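S12 family peptidase (Streptomyces sp. 82F2, PDB 3WWX) probably hydrolyses amide bonds with selectivity for D-configured substrates, as a serine-peptidase relative of the beta-lactamases. Local coordinates at residues V18-P23 with D329-S334; G125-R130 with P222-S227; P210-L215 with N325-W330. All coordinates share one frame; numbering follows the deposited sequence.

Contact 1: residues V18-P23 with D329-S334; sequences VADGVP and DWAGDS. With DIA (octane 1,8-diamine), chain B.
Asp-20 reaches across to the backbone of Gly-332, its OD2 accepting the amide hydrogen from Gly-332 N at 2.9 Å in a nearly straight bond (172°). The oxygen uses its anti lone pair, on the side away from OD1, and CG stands anti to the backbone N (chi1 -165°), on the side of the loop. Beside this bond the methyl of Ala-331 sits against the main chain, CB lying 3.4 Å from Asp-20 O. Val-22 adds its CG2 branch, 3.4 Å from Ala-331 O. Having no side chain, Gly-332 lets Val-22 CG2 come within 3.8 Å of its CA, and the positive phi of both Gly-332 and Gly-21 suits glycine. Gly-21 is the first residue after helix 8-19, in a Schellman motif, and Val-22 follows that turn. Further out, Trp-330 brings CZ2 to 3.9 Å from Gly-21 O, and Asp-329, facing elsewhere, lines the pocket of the bound octane 1,8-diamine. Asp-333 then N-caps helix 334-343. A single charged acceptor thus ties the end of the N-terminal helix to the loop that leaves the pocket, while small residues let the backbones come close.

Contact 2: residues G125-R130 with P222-S227; sequences GFLEHR and PVHDVS
Arg-130, just past the short helix 126-129, reaches the carbonyl O of Asp-225 on strand 224-225 of the two-stranded antiparallel sheet formed with 212-213. Its CB lies 3.4 Å above one face of the Phe-126 ring, toward the rim. CG falls between the backbone N and the carbonyl carbon (chi1 63°), CD continues outward, and the chain bends at chi3 (-64°) to place NE. The rim atom Phe-126 CE2 lies under the centre of one guanidinium face of Arg-130, 3.5 Å from its plane. At the tip NH2 donates to Asp-225 O at 3.2 Å, in the carbonyl plane and on a lone pair, and it also serves Thr-228 O outside the two segments. NH1 donates to a water, which in turn donates to Asp-225 O, so one carbonyl is held both directly and through solvent. Arginine suits this place because its flat head can rest a face on a ring atom while its N-H groups bond in plane at the edge. Phe-126 in turn presses CE2 on Val-226 CG1 at 3.6 Å, the two side chains crossing at about a right angle, and stacks with His-306 of the ligand pocket. Nearer the surface Leu-127 CD1 lies 3.8 Å from His-224 CE1, again crossing at about a right angle. Past the carbonyl, Asp-225 OD1 accepts from Ser-227 N at 3.0 Å, an Asx turn; Ser-227 OG is a second donor to that oxygen, at 2.7 Å.

Contact 3: residues P210-L215 with N325-W330; sequences PAYSKL and NFNADW. With DIA (octane 1,8-diamine), chain B.
Tyr-212 and Ala-328 form a single beta bridge between segments that run nearly parallel. Tyr-212 N donates to Asn-327 O at 2.9 Å, while the return bond from Asp-329 N to Tyr-212 O is weak. Asn-327 suits its place because one amide does two jobs: ND2 donates to Pro-210 O at 3.0 Å in a bent bond (140°), tilted off the carbonyl plane, and OD1 accepts from Gly-24 N. That amide lies side by side with the Tyr-212 ring, planes 81° apart. Among the side-chain bonds, Ser-213 OG, anti to the backbone N (chi1 -176°), donates to Asp-329 OD2 at 2.7 Å, on the syn lone pair, and accepts from Leu-215 N in an ST turn. A water bridges Lys-214 N to Asp-329 OD1. A third group involves the indole of Trp-330. Lys-214 lies extended across one face, CE 3.7 Å and NZ 3.9 Å from the centroid of the five-membered ring, a CH-pi and a cation-pi contact. Ala-328 CB packs on the opposite face, and Tyr-212 CB touches CZ3. C2 of octane 1,8-diamine lies 3.5 Å from Asp-329 OD2. Two donors, Ser-213 OG and Gly-307 N, fix the carboxylate's rotation, so that OD2 meets the ligand's methylene chain.

From the N terminus, the chain leaves helix 8-19 through 18-23, whose partner 329-334 comes only near the end, so contact 1 closes the longest loop. Nested inside it, contact 2 runs from the helical segment 125-130 to 222-227. Contact 3 starts at 210-215, within the loop of contact 2, and ends at 325-330 beyond it, so these two cross. Contacts 1 and 3 finish on one stretch, sharing Asp-329 and Trp-330, while contacts 2 and 3 meet in the small sheet of 212-213 and 224-225. Contact 1 ties helix 8-19 to the loop after strand 320-326, contact 2 joins helix 126-129 to the small sheet, and contact 3 supplies Ser-213, Leu-215 and Asp-329 of the diamine pocket.

Contact 1: residues V18-P23 with D329-S334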
loop_
_atom_site.group_PDB
_atom_site.type_symbol
_atom_site.label_atom_id
_atom_site.label_comp_id
_atom_site.label_asym_id
_atom_site.label_seq_id
_atom_site.Cartn_x
_atom_site.Cartn_y
_atom_site.Cartn_z
ATOM N N VAL A 18 9.308 12.784 -15.117
ATOM C CA VAL A 18 10.690 13.237 -15.021
ATOM C C VAL A 18 10.769 14.738 -15.324
ATOM O O VAL A 18 11.449 15.479 -14.619
ATOM C CB VAL A 18 11.613 12.413 -15.933
ATOM C CG1 VAL A 18 13.000 13.030 -16.042
ATOM C CG2 VAL A 18 11.754 11.003 -15.401
ATOM N N ALA A 19 10.045 15.197 -16.340
ATOM C CA ALA A 19 9.983 16.646 -16.595
ATOM C C ALA A 19 9.428 17.449 -15.410
ATOM O O ALA A 19 9.770 18.628 -15.236
ATOM C CB ALA A 19 9.158 16.922 -17.837
ATOM N N ASP A 20 8.572 16.824 -14.600
ATOM C CA ASP A 20 7.943 17.456 -13.441
ATOM C C ASP A 20 8.867 17.467 -12.220
ATOM O O ASP A 20 8.533 18.058 -11.196
ATOM C CB ASP A 20 6.646 16.711 -13.076
ATOM C CG ASP A 20 5.760 17.494 -12.131
ATOM O OD1 ASP A 20 5.529 18.699 -12.395
ATOM O OD2 ASP A 20 5.282 16.912 -11.125
ATOM N N GLY A 21 10.005 16.781 -12.330
ATOM C CA GLY A 21 10.994 16.760 -11.262
ATOM C C GLY A 21 11.359 15.393 -10.708
ATOM O O GLY A 21 12.239 15.313 -9.858
ATOM N N VAL A 22 10.709 14.326 -11.162
ATOM C CA VAL A 22 11.117 12.992 -10.721
ATOM C C VAL A 22 12.499 12.641 -11.279
ATOM O O VAL A 22 12.693 12.629 -12.497
ATOM C CB VAL A 22 10.097 11.910 -11.162
ATOM C CG1 VAL A 22 10.597 10.501 -10.826
ATOM C CG2 VAL A 22 8.761 12.154 -10.501
ATOM N N PRO A 23 13.473 12.313 -10.409
ATOM C CA PRO A 23 14.784 11.960 -10.976
ATOM C C PRO A 23 14.786 10.712 -11.855
ATOM O O PRO A 23 15.474 10.672 -12.873
ATOM C CB PRO A 23 15.663 11.780 -9.723
ATOM C CG PRO A 23 15.059 12.738 -8.734
ATOM C CD PRO A 23 13.563 12.568 -8.962
ATOM N N ASP A 329 9.108 12.053 -3.935
ATOM C CA ASP A 329 7.784 12.016 -3.331
ATOM C C ASP A 329 7.059 13.354 -3.413
ATOM O O ASP A 329 5.975 13.494 -2.844
ATOM C CB ASP A 329 7.845 11.494 -1.899
ATOM C CG ASP A 329 8.786 12.285 -1.017
ATOM O OD1 ASP A 329 9.118 13.445 -1.342
ATOM O OD2 ASP A 329 9.193 11.734 0.024
ATOM N N TRP A 330 7.630 14.312 -4.145
ATOM C CA TRP A 330 7.072 15.663 -4.266
ATOM C C TRP A 330 6.650 16.002 -5.690
ATOM O O TRP A 330 6.134 17.104 -5.938
ATOM C CB TRP A 330 8.090 16.711 -3.805
ATOM C CG TRP A 330 9.247 16.893 -4.759
ATOM C CD1 TRP A 330 9.284 17.703 -5.865
ATOM C CD2 TRP A 330 10.520 16.241 -4.712
ATOM N NE1 TRP A 330 10.488 17.590 -6.504
ATOM C CE2 TRP A 330 11.272 16.701 -5.811
ATOM C CE3 TRP A 330 11.101 15.313 -3.843
ATOM C CZ2 TRP A 330 12.549 16.264 -6.066
ATOM C CZ3 TRP A 330 12.371 14.890 -4.095
ATOM C CH2 TRP A 330 13.091 15.360 -5.189
ATOM N N ALA A 331 6.865 15.079 -6.619
ATOM C CA ALA A 331 6.629 15.352 -8.025
ATOM C C ALA A 331 6.196 14.098 -8.749
ATOM O O ALA A 331 6.399 12.987 -8.258
ATOM C CB ALA A 331 7.871 15.900 -8.663
ATOM N N GLY A 332 5.611 14.297 -9.930
ATOM C CA GLY A 332 5.143 13.208 -10.764
ATOM C C GLY A 332 3.690 12.891 -10.492
ATOM O O GLY A 332 3.271 12.743 -9.353
ATOM N N ASP A 333 2.932 12.757 -11.564
ATOM C CA ASP A 333 1.516 12.440 -11.508
ATOM C C ASP A 333 1.311 10.966 -11.888
ATOM O O ASP A 333 1.386 10.595 -13.052
ATOM C CB ASP A 333 0.794 13.379 -12.470
ATOM C CG ASP A 333 -0.709 13.255 -12.405
ATOM O OD1 ASP A 333 -1.202 12.202 -11.974
ATOM O OD2 ASP A 333 -1.397 14.223 -12.794
ATOM N N SER A 334 1.067 10.136 -10.889
ATOM C CA SER A 334 0.906 8.704 -11.108
ATOM C C SER A 334 -0.369 8.409 -11.895
ATOM O O SER A 334 -0.408 7.470 -12.682
ATOM C CB SER A 334 0.905 7.975 -9.762
ATOM O OG SER A 334 -0.150 8.442 -8.957
HETATM N N1 DIA B . 7.886 14.036 4.100
HETATM C C1 DIA B . 8.557 12.807 4.370
HETATM C C2 DIA B . 8.303 11.651 3.426
HETATM C C3 DIA B . 6.927 11.602 2.848
HETATM C C4 DIA B . 6.070 10.402 3.192
HETATM C C5 DIA B . 5.621 9.644 1.971
HETATM C C6 DIA B . 4.996 10.504 0.900
HETATM C C7 DIA B . 4.729 9.719 -0.345
HETATM C C8 DIA B . 3.909 10.573 -1.273
HETATM N N8 DIA B . 4.064 10.071 -2.594
#

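Contact 2: residues G125-R130 with P222-S227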
loop_
_atom_site.group_PDB
_atom_site.type_symbol
_atom_site.label_atom_id
_atom_site.label_comp_id
_atom_site.label_asym_id
_atom_site.label_seq_id
_atom_site.Cartn_x
_atom_site.Cartn_y
_atom_site.Cartn_z
ATOM N N GLY A 125 13.431 15.996 11.216
ATOM C CA GLY A 125 13.714 15.052 12.281
ATOM C C GLY A 125 13.968 13.635 11.794
ATOM O O GLY A 125 14.609 12.840 12.479
ATOM N N PHE A 126 13.486 13.332 10.591
ATOM C CA PHE A 126 13.786 12.046 9.950
ATOM C C PHE A 126 15.273 11.768 9.913
ATOM O O PHE A 126 15.702 10.630 10.060
ATOM C CB PHE A 126 13.237 12.041 8.530
ATOM C CG PHE A 126 13.643 10.840 7.704
ATOM C CD1 PHE A 126 12.931 9.651 7.782
ATOM C CD2 PHE A 126 14.709 10.925 6.812
ATOM C CE1 PHE A 126 13.290 8.552 6.986
ATOM C CE2 PHE A 126 15.078 9.833 6.022
ATOM C CZ PHE A 126 14.375 8.647 6.117
ATOM N N LEU A 127 16.074 12.809 9.736
ATOM C CA LEU A 127 17.507 12.589 9.638
ATOM C C LEU A 127 18.074 12.039 10.942
ATOM O O LEU A 127 19.075 11.334 10.929
ATOM C CB LEU A 127 18.221 13.870 9.225
ATOM C CG LEU A 127 17.827 14.418 7.855
ATOM C CD1 LEU A 127 18.587 15.705 7.574
ATOM C CD2 LEU A 127 18.059 13.430 6.730
ATOM N N GLU A 128 17.436 12.367 12.070
ATOM C CA GLU A 128 17.810 11.813 13.368
ATOM C C GLU A 128 17.154 10.444 13.647
ATOM O O GLU A 128 17.797 9.542 14.162
ATOM C CB GLU A 128 17.389 12.811 14.450
ATOM C CG GLU A 128 17.645 12.347 15.860
ATOM C CD GLU A 128 17.530 13.485 16.893
ATOM O OE1 GLU A 128 17.656 13.178 18.095
ATOM O OE2 GLU A 128 17.323 14.650 16.508
ATOM N N HIS A 129 15.883 10.296 13.264
ATOM C CA HIS A 129 15.071 9.155 13.716
ATOM C C HIS A 129 14.836 8.064 12.684
ATOM O O HIS A 129 14.184 7.065 12.988
ATOM C CB HIS A 129 13.736 9.681 14.253
ATOM C CG HIS A 129 13.894 10.537 15.469
ATOM N ND1 HIS A 129 14.216 10.017 16.704
ATOM C CD2 HIS A 129 13.801 11.876 15.633
ATOM C CE1 HIS A 129 14.302 11.002 17.584
ATOM N NE2 HIS A 129 14.059 12.140 16.961
ATOM N N ARG A 130 15.404 8.215 11.488
ATOM C CA ARG A 130 15.108 7.308 10.381
ATOM C C ARG A 130 15.348 5.849 10.662
ATOM O O ARG A 130 14.699 5.016 10.017
ATOM C CB ARG A 130 15.925 7.693 9.147
ATOM C CG ARG A 130 17.431 7.562 9.367
ATOM C CD ARG A 130 18.251 8.390 8.408
ATOM N NE ARG A 130 18.092 7.947 7.023
ATOM C CZ ARG A 130 18.440 8.667 5.966
ATOM N NH1 ARG A 130 18.974 9.867 6.142
ATOM N NH2 ARG A 130 18.246 8.198 4.733
ATOM N N PRO A 222 15.516 21.731 0.810
ATOM C CA PRO A 222 16.537 20.839 0.273
ATOM C C PRO A 222 16.031 19.437 0.038
ATOM O O PRO A 222 15.073 18.997 0.695
ATOM C CB PRO A 222 17.615 20.840 1.350
ATOM C CG PRO A 222 17.021 21.438 2.552
ATOM C CD PRO A 222 15.920 22.325 2.093
ATOM N N VAL A 223 16.679 18.771 -0.913
ATOM C CA VAL A 223 16.387 17.388 -1.260
ATOM C C VAL A 223 17.336 16.461 -0.507
ATOM O O VAL A 223 18.544 16.728 -0.406
ATOM C CB VAL A 223 16.504 17.187 -2.757
ATOM C CG1 VAL A 223 16.362 15.710 -3.144
ATOM C CG2 VAL A 223 15.447 17.987 -3.463
ATOM N N HIS A 224 16.786 15.360 -0.002
ATOM C CA HIS A 224 17.521 14.392 0.799
ATOM C C HIS A 224 17.469 13.045 0.140
ATOM O O HIS A 224 16.429 12.651 -0.411
ATOM C CB HIS A 224 16.871 14.245 2.176
ATOM C CG HIS A 224 16.717 15.538 2.906
ATOM N ND1 HIS A 224 17.647 16.002 3.815
ATOM C CD2 HIS A 224 15.741 16.472 2.849
ATOM C CE1 HIS A 224 17.245 17.166 4.288
ATOM N NE2 HIS A 224 16.094 17.474 3.719
ATOM N N ASP A 225 18.581 12.329 0.210
ATOM C CA ASP A 225 18.612 10.916 -0.134
ATOM C C ASP A 225 18.072 10.124 1.042
ATOM O O ASP A 225 18.718 10.004 2.097
ATOM C CB ASP A 225 20.041 10.481 -0.445
ATOM C CG ASP A 225 20.124 9.073 -0.938
ATOM O OD1 ASP A 225 19.347 8.216 -0.456
ATOM O OD2 ASP A 225 20.974 8.818 -1.840
ATOM N N VAL A 226 16.875 9.582 0.846
ATOM C CA VAL A 226 16.152 8.872 1.883
ATOM C C VAL A 226 16.057 7.377 1.585
ATOM O O VAL A 226 15.165 6.684 2.078
ATOM C CB VAL A 226 14.745 9.484 2.123
ATOM C CG1 VAL A 226 14.856 10.904 2.574
ATOM C CG2 VAL A 226 13.866 9.393 0.881
ATOM N N SER A 227 17.004 6.872 0.804
ATOM C CA SER A 227 16.957 5.476 0.384
ATOM C C SER A 227 16.871 4.525 1.568
ATOM O O SER A 227 16.087 3.572 1.543
ATOM C CB SER A 227 18.172 5.136 -0.483
ATOM O OG SER A 227 18.282 6.016 -1.601
HETATM O O HOH W 1 19.246 11.763 4.116
#

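Contact 3: residues P210-L215 with N325-W330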
loop_
_atom_site.group_PDB
_atom_site.type_symbol
_atom_site.label_atom_id
_atom_site.label_comp_id
_atom_site.label_asym_id
_atom_site.label_seq_id
_atom_site.Cartn_x
_atom_site.Cartn_y
_atom_site.Cartn_z
ATOM N N PRO A 210 18.475 5.605 -6.146
ATOM C CA PRO A 210 18.221 6.300 -4.884
ATOM C C PRO A 210 16.763 6.745 -4.766
ATOM O O PRO A 210 16.035 6.793 -5.768
ATOM C CB PRO A 210 19.140 7.525 -4.958
ATOM C CG PRO A 210 20.180 7.183 -5.974
ATOM C CD PRO A 210 19.460 6.323 -6.974
ATOM N N ALA A 211 16.343 7.080 -3.551
ATOM C CA ALA A 211 15.022 7.622 -3.285
ATOM C C ALA A 211 15.196 8.998 -2.668
ATOM O O ALA A 211 16.037 9.174 -1.797
ATOM C CB ALA A 211 14.279 6.706 -2.323
ATOM N N TYR A 212 14.406 9.970 -3.127
ATOM C CA TYR A 212 14.601 11.359 -2.759
ATOM C C TYR A 212 13.346 11.983 -2.162
ATOM O O TYR A 212 12.221 11.738 -2.640
ATOM C CB TYR A 212 15.001 12.185 -3.981
ATOM C CG TYR A 212 16.264 11.730 -4.672
ATOM C CD1 TYR A 212 17.515 12.115 -4.187
ATOM C CD2 TYR A 212 16.215 10.941 -5.811
ATOM C CE1 TYR A 212 18.672 11.715 -4.832
ATOM C CE2 TYR A 212 17.365 10.536 -6.464
ATOM C CZ TYR A 212 18.595 10.932 -5.969
ATOM O OH TYR A 212 19.747 10.553 -6.621
ATOM N N SER A 213 13.539 12.829 -1.144
ATOM C CA SER A 213 12.455 13.527 -0.476
ATOM C C SER A 213 12.864 14.918 -0.039
ATOM O O SER A 213 14.042 15.175 0.195
ATOM C CB SER A 213 12.031 12.736 0.768
ATOM O OG SER A 213 10.916 13.313 1.421
ATOM N N LYS A 214 11.896 15.813 0.057
ATOM C CA LYS A 214 12.131 17.107 0.689
ATOM C C LYS A 214 11.749 17.158 2.175
ATOM O O LYS A 214 12.058 18.125 2.841
ATOM C CB LYS A 214 11.428 18.218 -0.091
ATOM C CG LYS A 214 12.007 18.400 -1.493
ATOM C CD LYS A 214 11.306 19.495 -2.288
ATOM C CE LYS A 214 11.930 19.635 -3.660
ATOM N NZ LYS A 214 11.194 20.627 -4.504
ATOM N N LEU A 215 11.130 16.114 2.706
ATOM C CA LEU A 215 10.803 16.086 4.139
ATOM C C LEU A 215 10.048 17.372 4.528
ATOM O O LEU A 215 10.241 17.935 5.610
ATOM C CB LEU A 215 12.080 15.946 4.975
ATOM C CG LEU A 215 12.946 14.718 4.686
ATOM C CD1 LEU A 215 14.211 14.721 5.555
ATOM C CD2 LEU A 215 12.201 13.425 4.905
ATOM N N ASN A 325 6.990 3.178 -10.343
ATOM C CA ASN A 325 7.533 3.943 -9.226
ATOM C C ASN A 325 8.184 5.237 -9.680
ATOM O O ASN A 325 8.889 5.260 -10.708
ATOM C CB ASN A 325 8.560 3.092 -8.463
ATOM C CG ASN A 325 9.097 3.795 -7.220
ATOM O OD1 ASN A 325 10.212 4.325 -7.206
ATOM N ND2 ASN A 325 8.299 3.815 -6.161
ATOM N N PHE A 326 7.975 6.281 -8.887
ATOM C CA PHE A 326 8.740 7.518 -8.973
ATOM C C PHE A 326 9.613 7.607 -7.735
ATOM O O PHE A 326 9.133 7.373 -6.622
ATOM C CB PHE A 326 7.811 8.737 -8.960
ATOM C CG PHE A 326 6.774 8.764 -10.062
ATOM C CD1 PHE A 326 7.019 8.204 -11.301
ATOM C CD2 PHE A 326 5.575 9.400 -9.845
ATOM C CE1 PHE A 326 6.064 8.260 -12.303
ATOM C CE2 PHE A 326 4.605 9.471 -10.851
ATOM C CZ PHE A 326 4.865 8.899 -12.076
ATOM N N ASN A 327 10.876 8.022 -7.895
ATOM C CA ASN A 327 11.803 8.139 -6.755
ATOM C C ASN A 327 11.912 9.572 -6.221
ATOM O O ASN A 327 12.928 9.957 -5.626
ATOM C CB ASN A 327 13.172 7.560 -7.086
ATOM C CG ASN A 327 13.896 8.339 -8.149
ATOM O OD1 ASN A 327 13.331 9.237 -8.777
ATOM N ND2 ASN A 327 15.173 8.014 -8.336
ATOM N N ALA A 328 10.861 10.355 -6.428
ATOM C CA ALA A 328 10.680 11.613 -5.702
ATOM C C ALA A 328 9.286 11.560 -5.143
ATOM O O ALA A 328 8.355 11.094 -5.814
ATOM C CB ALA A 328 10.832 12.800 -6.613
ATOM N N ASP A 329 9.108 12.053 -3.935
ATOM C CA ASP A 329 7.784 12.016 -3.331
ATOM C C ASP A 329 7.059 13.354 -3.413
ATOM O O ASP A 329 5.975 13.494 -2.844
ATOM C CB ASP A 329 7.845 11.494 -1.899
ATOM C CG ASP A 329 8.786 12.285 -1.017
ATOM O OD1 ASP A 329 9.118 13.445 -1.342
ATOM O OD2 ASP A 329 9.193 11.734 0.024
ATOM N N TRP A 330 7.630 14.312 -4.145
ATOM C CA TRP A 330 7.072 15.663 -4.266
ATOM C C TRP A 330 6.650 16.002 -5.690
ATOM O O TRP A 330 6.134 17.104 -5.938
ATOM C CB TRP A 330 8.090 16.711 -3.805
ATOM C CG TRP A 330 9.247 16.893 -4.759
ATOM C CD1 TRP A 330 9.284 17.703 -5.865
ATOM C CD2 TRP A 330 10.520 16.241 -4.712
ATOM N NE1 TRP A 330 10.488 17.590 -6.504
ATOM C CE2 TRP A 330 11.272 16.701 -5.811
ATOM C CE3 TRP A 330 11.101 15.313 -3.843
ATOM C CZ2 TRP A 330 12.549 16.264 -6.066
ATOM C CZ3 TRP A 330 12.371 14.890 -4.095
ATOM C CH2 TRP A 330 13.091 15.360 -5.189
HETATM N N1 DIA B . 7.886 14.036 4.100
HETATM C C1 DIA B . 8.557 12.807 4.370
HETATM C C2 DIA B . 8.303 11.651 3.426
HETATM C C3 DIA B . 6.927 11.602 2.848
HETATM C C4 DIA B . 6.070 10.402 3.192
HETATM C C5 DIA B . 5.621 9.644 1.971
HETATM C C6 DIA B . 4.996 10.504 0.900
HETATM C C7 DIA B . 4.729 9.719 -0.345
HETATM C C8 DIA B . 3.909 10.573 -1.273
HETATM N N8 DIA B . 4.064 10.071 -2.594
HETATM O O HOH W 2 8.970 15.687 -0.105
#